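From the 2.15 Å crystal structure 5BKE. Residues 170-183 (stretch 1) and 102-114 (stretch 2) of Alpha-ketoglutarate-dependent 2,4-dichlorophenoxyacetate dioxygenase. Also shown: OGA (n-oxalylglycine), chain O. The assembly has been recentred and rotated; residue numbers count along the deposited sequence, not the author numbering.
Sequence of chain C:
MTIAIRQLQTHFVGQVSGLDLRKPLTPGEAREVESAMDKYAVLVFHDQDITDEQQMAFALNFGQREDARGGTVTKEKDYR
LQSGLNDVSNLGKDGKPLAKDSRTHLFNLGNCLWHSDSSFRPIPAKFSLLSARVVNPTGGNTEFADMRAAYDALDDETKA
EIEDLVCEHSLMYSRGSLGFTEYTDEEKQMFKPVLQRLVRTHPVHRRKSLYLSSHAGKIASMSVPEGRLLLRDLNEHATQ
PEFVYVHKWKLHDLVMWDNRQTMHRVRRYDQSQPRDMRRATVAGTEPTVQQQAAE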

ATOM      1  N   SER C 170     -47.276  -6.645   2.673  1.00 28.45           N
ATOM      2  CA  SER C 170     -48.705  -6.410   2.524  1.00 29.52           C
ATOM      3  C   SER C 170     -49.075  -5.017   3.025  1.00 30.07           C
ATOM      4  O   SER C 170     -48.536  -4.555   4.044  1.00 28.21           O
ATOM      5  CB  SER C 170     -49.497  -7.451   3.320  1.00 29.86           C
ATOM      6  OG  SER C 170     -50.883  -7.165   3.294  1.00 30.53           O
ATOM      7  N   LEU C 171     -50.021  -4.376   2.334  1.00 30.52           N
ATOM      8  CA  LEU C 171     -50.656  -3.144   2.834  1.00 31.17           C
ATOM      9  C   LEU C 171     -51.266  -3.306   4.226  1.00 32.30           C
ATOM     10  O   LEU C 171     -51.341  -2.341   4.987  1.00 32.98           O
ATOM     11  CB  LEU C 171     -51.698  -2.604   1.854  1.00 32.00           C
ATOM     12  CG  LEU C 171     -51.141  -1.789   0.683  1.00 32.60           C
ATOM     13  CD1 LEU C 171     -52.104  -1.765  -0.495  1.00 32.62           C
ATOM     14  CD2 LEU C 171     -50.760  -0.372   1.099  1.00 32.49           C
ATOM     15  N   MET C 172     -51.657  -4.532   4.569  1.00 33.07           N
ATOM     16  CA  MET C 172     -52.188  -4.843   5.901  1.00 33.83           C
ATOM     17  C   MET C 172     -51.141  -4.717   7.018  1.00 33.03           C
ATOM     18  O   MET C 172     -51.492  -4.447   8.171  1.00 32.58           O
ATOM     19  CB  MET C 172     -52.822  -6.238   5.921  1.00 36.32           C
ATOM     20  CG  MET C 172     -53.988  -6.432   4.955  1.00 39.55           C
ATOM     21  SD  MET C 172     -54.912  -7.975   5.209  1.00 43.40           S
ATOM     22  CE  MET C 172     -53.828  -9.212   4.490  1.00 40.43           C
ATOM     23  N   TYR C 173     -49.863  -4.922   6.685  1.00 32.95           N
ATOM     24  CA  TYR C 173     -48.778  -4.770   7.670  1.00 31.14           C
ATOM     25  C   TYR C 173     -48.461  -3.300   7.978  1.00 29.85           C
ATOM     26  O   TYR C 173     -48.341  -2.922   9.151  1.00 28.76           O
ATOM     27  CB  TYR C 173     -47.510  -5.496   7.230  1.00 31.17           C
ATOM     28  CG  TYR C 173     -47.525  -7.007   7.357  1.00 32.02           C
ATOM     29  CD1 TYR C 173     -47.851  -7.632   8.569  1.00 32.64           C
ATOM     30  CD2 TYR C 173     -47.155  -7.822   6.270  1.00 32.19           C
ATOM     31  CE1 TYR C 173     -47.840  -9.019   8.688  1.00 32.50           C
ATOM     32  CE2 TYR C 173     -47.142  -9.211   6.379  1.00 31.91           C
ATOM     33  CZ  TYR C 173     -47.481  -9.806   7.590  1.00 32.49           C
ATOM     34  OH  TYR C 173     -47.469 -11.181   7.711  1.00 32.91           O
ATOM     35  N   SER C 174     -48.341  -2.488   6.929  1.00 28.69           N
ATOM     36  CA  SER C 174     -48.064  -1.064   7.076  1.00 29.93           C
ATOM     37  C   SER C 174     -49.209  -0.309   7.750  1.00 31.18           C
ATOM     38  O   SER C 174     -48.963   0.505   8.645  1.00 30.77           O
ATOM     39  CB  SER C 174     -47.716  -0.426   5.737  1.00 29.51           C
ATOM     40  OG  SER C 174     -48.746  -0.624   4.793  1.00 28.86           O
ATOM     41  N   ARG C 175     -50.443  -0.586   7.324  1.00 31.06           N
ATOM     42  CA  ARG C 175     -51.623   0.039   7.921  1.00 33.03           C
ATOM     43  C   ARG C 175     -51.884  -0.532   9.304  1.00 32.07           C
ATOM     44  O   ARG C 175     -52.320   0.186  10.193  1.00 31.32           O
ATOM     45  CB  ARG C 175     -52.865  -0.079   7.024  1.00 34.72           C
ATOM     46  CG  ARG C 175     -52.722   0.507   5.626  1.00 38.04           C
ATOM     47  CD  ARG C 175     -52.140   1.912   5.620  1.00 42.83           C
ATOM     48  NE  ARG C 175     -51.897   2.454   4.274  1.00 44.20           N
ATOM     49  CZ  ARG C 175     -50.718   2.481   3.649  1.00 45.91           C
ATOM     50  NH1 ARG C 175     -50.632   3.028   2.444  1.00 46.68           N
ATOM     51  NH2 ARG C 175     -49.623   1.974   4.210  1.00 45.92           N
ATOM     52  N   GLY C 176     -51.559  -1.811   9.486  1.00 32.95           N
ATOM     53  CA  GLY C 176     -51.626  -2.470  10.793  1.00 32.70           C
ATOM     54  C   GLY C 176     -50.769  -1.883  11.899  1.00 33.67           C
ATOM     55  O   GLY C 176     -51.184  -1.870  13.064  1.00 34.59           O
ATOM     56  N   SER C 177     -49.571  -1.405  11.560  1.00 33.36           N
ATOM     57  CA  SER C 177     -48.708  -0.762  12.566  1.00 34.25           C
ATOM     58  C   SER C 177     -49.231   0.618  12.991  1.00 35.14           C
ATOM     59  O   SER C 177     -48.837   1.142  14.038  1.00 38.43           O
ATOM     60  CB  SER C 177     -47.245  -0.695  12.103  1.00 32.81           C
ATOM     61  OG  SER C 177     -47.126  -0.002  10.882  1.00 30.33           O
ATOM     62  N   LEU C 178     -50.118   1.192  12.178  1.00 35.20           N
ATOM     63  CA  LEU C 178     -50.778   2.448  12.506  1.00 35.41           C
ATOM     64  C   LEU C 178     -52.114   2.250  13.229  1.00 38.26           C
ATOM     65  O   LEU C 178     -52.764   3.228  13.575  1.00 40.44           O
ATOM     66  CB  LEU C 178     -50.953   3.317  11.250  1.00 34.52           C
ATOM     67  CG  LEU C 178     -49.697   3.938  10.604  1.00 34.75           C
ATOM     68  CD1 LEU C 178     -50.076   4.845   9.447  1.00 33.70           C
ATOM     69  CD2 LEU C 178     -48.830   4.702  11.598  1.00 33.27           C
ATOM     70  N   GLY C 179     -52.515   0.996  13.458  1.00 41.09           N
ATOM     71  CA  GLY C 179     -53.775   0.673  14.159  1.00 44.29           C
ATOM     72  C   GLY C 179     -54.973   0.314  13.287  1.00 47.07           C
ATOM     73  O   GLY C 179     -55.988  -0.163  13.793  1.00 47.03           O
ATOM     74  N   PHE C 180     -54.845   0.549  11.981  1.00 50.79           N
ATOM     75  CA  PHE C 180     -55.833   0.193  10.949  1.00 50.80           C
ATOM     76  C   PHE C 180     -55.790  -1.343  10.754  1.00 52.07           C
ATOM     77  O   PHE C 180     -55.014  -1.853   9.931  1.00 51.62           O
ATOM     78  CB  PHE C 180     -55.438   0.951   9.668  1.00 52.21           C
ATOM     79  CG  PHE C 180     -56.513   1.060   8.618  1.00 55.11           C
ATOM     80  CD1 PHE C 180     -56.884  -0.046   7.834  1.00 55.68           C
ATOM     81  CD2 PHE C 180     -57.095   2.302   8.339  1.00 55.40           C
ATOM     82  CE1 PHE C 180     -57.853   0.075   6.839  1.00 56.63           C
ATOM     83  CE2 PHE C 180     -58.059   2.426   7.343  1.00 56.04           C
ATOM     84  CZ  PHE C 180     -58.439   1.313   6.592  1.00 55.71           C
ATOM     85  N   THR C 181     -56.617  -2.071  11.514  1.00 54.83           N
ATOM     86  CA  THR C 181     -56.564  -3.554  11.549  1.00 57.50           C
ATOM     87  C   THR C 181     -57.810  -4.328  11.068  1.00 60.20           C
ATOM     88  O   THR C 181     -57.804  -5.566  11.078  1.00 61.71           O
ATOM     89  CB  THR C 181     -56.171  -4.094  12.946  1.00 57.45           C
ATOM     90  OG1 THR C 181     -57.022  -3.520  13.945  1.00 60.32           O
ATOM     91  CG2 THR C 181     -54.716  -3.789  13.273  1.00 56.30           C
ATOM     92  N   GLU C 182     -58.864  -3.623  10.654  1.00 63.20           N
ATOM     93  CA  GLU C 182     -60.079  -4.296  10.158  1.00 66.01           C
ATOM     94  C   GLU C 182     -60.271  -4.224   8.633  1.00 64.10           C
ATOM     95  O   GLU C 182     -60.369  -3.135   8.041  1.00 60.29           O
ATOM     96  CB  GLU C 182     -61.338  -3.885  10.942  1.00 70.54           C
ATOM     97  CG  GLU C 182     -61.786  -2.436  10.811  1.00 75.45           C
ATOM     98  CD  GLU C 182     -63.199  -2.231  11.329  1.00 80.41           C
ATOM     99  OE1 GLU C 182     -63.359  -1.967  12.542  1.00 80.65           O
ATOM    100  OE2 GLU C 182     -64.150  -2.335  10.524  1.00 80.50           O
ATOM    101  N   TYR C 183     -60.306  -5.407   8.018  1.00 64.71           N
ATOM    102  CA  TYR C 183     -60.407  -5.555   6.560  1.00 67.71           C
ATOM    103  C   TYR C 183     -61.534  -6.519   6.184  1.00 71.58           C
ATOM    104  O   TYR C 183     -61.627  -7.635   6.723  1.00 68.88           O
ATOM    105  CB  TYR C 183     -59.072  -6.030   5.952  1.00 63.84           C
ATOM    106  CG  TYR C 183     -57.874  -5.185   6.337  1.00 62.09           C
ATOM    107  CD1 TYR C 183     -57.568  -4.005   5.636  1.00 62.74           C
ATOM    108  CD2 TYR C 183     -57.048  -5.557   7.408  1.00 57.97           C
ATOM    109  CE1 TYR C 183     -56.475  -3.223   5.993  1.00 62.51           C
ATOM    110  CE2 TYR C 183     -55.955  -4.783   7.773  1.00 58.45           C
ATOM    111  CZ  TYR C 183     -55.672  -3.622   7.064  1.00 59.44           C
ATOM    112  OH  TYR C 183     -54.593  -2.857   7.423  1.00 57.65           O
TER
HETATM  113  C1  OGA O 402     -45.917   8.578  -3.002  1.00 29.89           C
HETATM  114  C2  OGA O 402     -45.614   9.082  -1.680  1.00 28.89           C
HETATM  115  C4  OGA O 402     -45.417  11.079  -0.259  1.00 31.18           C
HETATM  116  C5  OGA O 402     -45.837  12.514  -0.414  1.00 32.50           C
HETATM  117  O1  OGA O 402     -45.560   7.404  -3.266  1.00 29.18           O
HETATM  118  O2  OGA O 402     -46.475   9.342  -3.821  1.00 31.38           O
HETATM  119  O2' OGA O 402     -45.409   8.269  -0.783  1.00 28.82           O
HETATM  120  O3  OGA O 402     -47.034  12.728  -0.716  1.00 34.75           O
HETATM  121  N1  OGA O 402     -45.540  10.398  -1.538  1.00 29.78           N
HETATM  122  O4  OGA O 402     -44.982  13.415  -0.252  1.00 31.84           O
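Stretch 2 (102-114) SRTHLFNLGNCLW

How does the backbone of stretch 2 run against stretch 1? Ser102 caps a helix that begins at Arg103, its OG accepting a weak bond from His105 N at 3.4 Å; the chain then tightens into a 3-10 segment, Leu109 to Cys112, and opens out at Leu113. It runs counter to stretch 1: its start, at Arg103, meets Phe180 and Glu182, whereas its far end, at Leu113, meets Ser174, Ser177 and Leu178. The backbones come nearest at Gly110, whose CA lies 5.9 Å from Arg175 CA.

What fills the hollow at Gly110? Arg175 does, with its guanidinium. Gly110 has no side chain, and its CA lies over one face of that group, 3.5 Å from Arg175 NH2. An ideal CB here would fall 2.0 Å from Arg175 CZ, a clash, so the bare backbone is what leaves room. Water 2 helps close the fit, donating to Gly110 O at 2.7 Å and accepting from Arg175 NH2 at 3.1 Å. The same arginine extends across the Phe107 ring: Arg175 CD is 4.0 Å from the ring centroid in a CH-pi contact, and Arg175 CZ is 4.3 Å from it in a cation-pi contact, both over the face. Arg175 NE also approaches Phe107 O to 2.8 Å.

Where does the rest of the Phe107 ring go? It is a bump wedged among Leu171, Arg175 and Phe180. Its edge points at the face of the Phe180 ring, with centroids 5.5 Å apart and planes at 75°, while Leu171 CD2 packs 3.9 Å from Phe107 CZ. Phe180 is in turn a knob on stretch 1: its CD2 lies 4.3 Å from Leu106 CB, and its CZ sits over one face of the Arg103 guanidinium, 3.7 Å from Arg103 NE. Beyond it, Arg103 NH2 donates to Glu182 O at 3.2 Å, and water 1 links Arg103 NE to the same carbonyl.

How is the far end of stretch 2 seated? Leu113 and Leu178 point toward each other's stretch and meet with Leu178 CG 3.9 Å from Leu113 CD1. Leu113 CD1 also nestles against stretch 1 at two more points, 3.5 Å from Ser174 O and 3.8 Å from Ser177 OG. Leu178 fills the space beside the 3-10 segment, its CD1 lying 3.6 Å from both Leu109 O and Gly110 N. Just after it, the chain turns at Gly179 in a Schellman motif with positive phi, and Phe180 follows, pointing back toward stretch 2.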

ATOM      1  N   SER C 102     -61.924  10.176   8.518  1.00 56.61           N
ATOM      2  CA  SER C 102     -62.379   9.371   7.368  1.00 57.89           C
ATOM      3  C   SER C 102     -61.448   8.180   7.093  1.00 58.13           C
ATOM      4  O   SER C 102     -60.251   8.248   7.384  1.00 58.50           O
ATOM      5  CB  SER C 102     -62.519  10.238   6.109  1.00 58.35           C
ATOM      6  OG  SER C 102     -61.253  10.581   5.556  1.00 60.08           O
ATOM      7  N   ARG C 103     -62.003   7.105   6.534  1.00 56.45           N
ATOM      8  CA  ARG C 103     -61.246   5.875   6.243  1.00 57.75           C
ATOM      9  C   ARG C 103     -60.166   6.066   5.162  1.00 57.48           C
ATOM     10  O   ARG C 103     -59.137   5.384   5.188  1.00 55.86           O
ATOM     11  CB  ARG C 103     -62.193   4.723   5.871  1.00 56.78           C
ATOM     12  CG  ARG C 103     -61.625   3.327   6.099  1.00 54.73           C
ATOM     13  CD  ARG C 103     -62.645   2.244   5.785  1.00 53.53           C
ATOM     14  NE  ARG C 103     -62.135   0.910   6.106  1.00 51.06           N
ATOM     15  CZ  ARG C 103     -61.725   0.012   5.209  1.00 51.08           C
ATOM     16  NH1 ARG C 103     -61.766   0.279   3.909  1.00 48.65           N
ATOM     17  NH2 ARG C 103     -61.275  -1.169   5.619  1.00 50.71           N
ATOM     18  N   THR C 104     -60.409   6.999   4.235  1.00 58.08           N
ATOM     19  CA  THR C 104     -59.461   7.359   3.169  1.00 57.46           C
ATOM     20  C   THR C 104     -58.203   8.047   3.726  1.00 56.17           C
ATOM     21  O   THR C 104     -57.083   7.614   3.443  1.00 54.57           O
ATOM     22  CB  THR C 104     -60.131   8.252   2.099  1.00 59.88           C
ATOM     23  OG1 THR C 104     -61.352   7.642   1.667  1.00 63.61           O
ATOM     24  CG2 THR C 104     -59.215   8.466   0.887  1.00 56.40           C
ATOM     25  N   HIS C 105     -58.400   9.105   4.514  1.00 52.48           N
ATOM     26  CA  HIS C 105     -57.295   9.837   5.126  1.00 50.37           C
ATOM     27  C   HIS C 105     -56.443   8.942   6.035  1.00 49.02           C
ATOM     28  O   HIS C 105     -55.216   8.957   5.929  1.00 46.94           O
ATOM     29  CB  HIS C 105     -57.801  11.074   5.884  1.00 47.97           C
ATOM     30  CG  HIS C 105     -56.732  11.789   6.650  1.00 46.44           C
ATOM     31  ND1 HIS C 105     -56.694  11.816   8.028  1.00 46.10           N
ATOM     32  CD2 HIS C 105     -55.647  12.483   6.230  1.00 44.61           C
ATOM     33  CE1 HIS C 105     -55.641  12.506   8.425  1.00 45.09           C
ATOM     34  NE2 HIS C 105     -54.988  12.919   7.353  1.00 45.03           N
ATOM     35  N   LEU C 106     -57.099   8.156   6.893  1.00 47.35           N
ATOM     36  CA  LEU C 106     -56.412   7.267   7.846  1.00 48.57           C
ATOM     37  C   LEU C 106     -55.523   6.217   7.170  1.00 48.64           C
ATOM     38  O   LEU C 106     -54.457   5.874   7.691  1.00 49.19           O
ATOM     39  CB  LEU C 106     -57.405   6.600   8.812  1.00 47.83           C
ATOM     40  CG  LEU C 106     -58.152   7.420   9.883  1.00 48.16           C
ATOM     41  CD1 LEU C 106     -58.999   6.493  10.747  1.00 46.19           C
ATOM     42  CD2 LEU C 106     -57.241   8.275  10.767  1.00 48.48           C
ATOM     43  N   PHE C 107     -55.972   5.729   6.014  1.00 47.66           N
ATOM     44  CA  PHE C 107     -55.181   4.855   5.151  1.00 47.51           C
ATOM     45  C   PHE C 107     -54.006   5.618   4.505  1.00 46.66           C
ATOM     46  O   PHE C 107     -52.896   5.085   4.434  1.00 44.52           O
ATOM     47  CB  PHE C 107     -56.084   4.218   4.089  1.00 49.44           C
ATOM     48  CG  PHE C 107     -55.473   3.026   3.390  1.00 54.10           C
ATOM     49  CD1 PHE C 107     -54.722   3.188   2.208  1.00 55.01           C
ATOM     50  CD2 PHE C 107     -55.669   1.728   3.886  1.00 53.75           C
ATOM     51  CE1 PHE C 107     -54.169   2.084   1.554  1.00 53.90           C
ATOM     52  CE2 PHE C 107     -55.122   0.625   3.232  1.00 51.84           C
ATOM     53  CZ  PHE C 107     -54.369   0.804   2.071  1.00 53.13           C
ATOM     54  N   ASN C 108     -54.255   6.859   4.058  1.00 46.71           N
ATOM     55  CA  ASN C 108     -53.235   7.747   3.444  1.00 44.42           C
ATOM     56  C   ASN C 108     -52.108   8.159   4.394  1.00 42.48           C
ATOM     57  O   ASN C 108     -51.047   8.597   3.950  1.00 44.29           O
ATOM     58  CB  ASN C 108     -53.873   9.027   2.897  1.00 45.62           C
ATOM     59  CG  ASN C 108     -54.680   8.807   1.629  1.00 48.61           C
ATOM     60  OD1 ASN C 108     -54.757   7.695   1.086  1.00 51.12           O
ATOM     61  ND2 ASN C 108     -55.297   9.884   1.147  1.00 48.00           N
ATOM     62  N   LEU C 109     -52.362   8.042   5.696  1.00 39.01           N
ATOM     63  CA  LEU C 109     -51.362   8.288   6.730  1.00 35.26           C
ATOM     64  C   LEU C 109     -50.233   7.253   6.693  1.00 32.95           C
ATOM     65  O   LEU C 109     -49.145   7.505   7.212  1.00 32.12           O
ATOM     66  CB  LEU C 109     -52.016   8.360   8.117  1.00 35.05           C
ATOM     67  CG  LEU C 109     -52.830   9.628   8.434  1.00 35.34           C
ATOM     68  CD1 LEU C 109     -53.503   9.507   9.794  1.00 33.29           C
ATOM     69  CD2 LEU C 109     -51.978  10.900   8.362  1.00 35.47           C
ATOM     70  N   GLY C 110     -50.504   6.111   6.055  1.00 29.54           N
ATOM     71  CA  GLY C 110     -49.496   5.115   5.702  1.00 28.07           C
ATOM     72  C   GLY C 110     -48.268   5.677   5.000  1.00 26.67           C
ATOM     73  O   GLY C 110     -47.159   5.196   5.219  1.00 26.19           O
ATOM     74  N   ASN C 111     -48.465   6.705   4.177  1.00 26.24           N
ATOM     75  CA  ASN C 111     -47.364   7.359   3.462  1.00 26.62           C
ATOM     76  C   ASN C 111     -46.345   8.030   4.397  1.00 26.27           C
ATOM     77  O   ASN C 111     -45.231   8.334   3.973  1.00 26.96           O
ATOM     78  CB  ASN C 111     -47.884   8.336   2.390  1.00 26.72           C
ATOM     79  CG  ASN C 111     -48.331   7.630   1.109  1.00 28.66           C
ATOM     80  OD1 ASN C 111     -48.218   6.408   0.977  1.00 29.25           O
ATOM     81  ND2 ASN C 111     -48.837   8.406   0.155  1.00 28.57           N
ATOM     82  N   CYS C 112     -46.719   8.225   5.665  1.00 25.19           N
ATOM     83  CA  CYS C 112     -45.836   8.836   6.647  1.00 24.77           C
ATOM     84  C   CYS C 112     -44.778   7.885   7.141  1.00 23.64           C
ATOM     85  O   CYS C 112     -43.809   8.312   7.768  1.00 23.73           O
ATOM     86  CB  CYS C 112     -46.627   9.419   7.823  1.00 25.96           C
ATOM     87  SG  CYS C 112     -47.655  10.825   7.356  1.00 27.43           S
ATOM     88  N   LEU C 113     -44.974   6.597   6.872  1.00 22.93           N
ATOM     89  CA  LEU C 113     -43.979   5.570   7.184  1.00 22.12           C
ATOM     90  C   LEU C 113     -42.988   5.385   6.032  1.00 21.32           C
ATOM     91  O   LEU C 113     -43.343   5.584   4.865  1.00 21.26           O
ATOM     92  CB  LEU C 113     -44.666   4.250   7.537  1.00 22.78           C
ATOM     93  CG  LEU C 113     -45.733   4.250   8.637  1.00 22.91           C
ATOM     94  CD1 LEU C 113     -46.500   2.934   8.632  1.00 23.04           C
ATOM     95  CD2 LEU C 113     -45.122   4.511  10.011  1.00 23.28           C
ATOM     96  N   TRP C 114     -41.745   5.032   6.375  1.00 20.91           N
ATOM     97  CA  TRP C 114     -40.697   4.714   5.389  1.00 20.14           C
ATOM     98  C   TRP C 114     -41.130   3.514   4.560  1.00 19.85           C
ATOM     99  O   TRP C 114     -41.418   2.448   5.103  1.00 20.23           O
ATOM    100  CB  TRP C 114     -39.370   4.388   6.074  1.00 19.75           C
ATOM    101  CG  TRP C 114     -38.605   5.571   6.619  1.00 19.32           C
ATOM    102  CD1 TRP C 114     -38.455   5.912   7.931  1.00 19.37           C
ATOM    103  CD2 TRP C 114     -37.881   6.550   5.864  1.00 19.09           C
ATOM    104  NE1 TRP C 114     -37.679   7.050   8.045  1.00 19.18           N
ATOM    105  CE2 TRP C 114     -37.306   7.456   6.794  1.00 19.08           C
ATOM    106  CE3 TRP C 114     -37.648   6.747   4.488  1.00 19.17           C
ATOM    107  CZ2 TRP C 114     -36.522   8.548   6.397  1.00 18.89           C
ATOM    108  CZ3 TRP C 114     -36.872   7.828   4.093  1.00 19.10           C
ATOM    109  CH2 TRP C 114     -36.313   8.718   5.051  1.00 18.86           C
TER
HETATM  110  O   HOH W   1     -61.147  -0.154   8.372  1.00 59.28           O
HETATM  111  O   HOH W   2     -46.681   2.793   4.071  1.00 28.25           O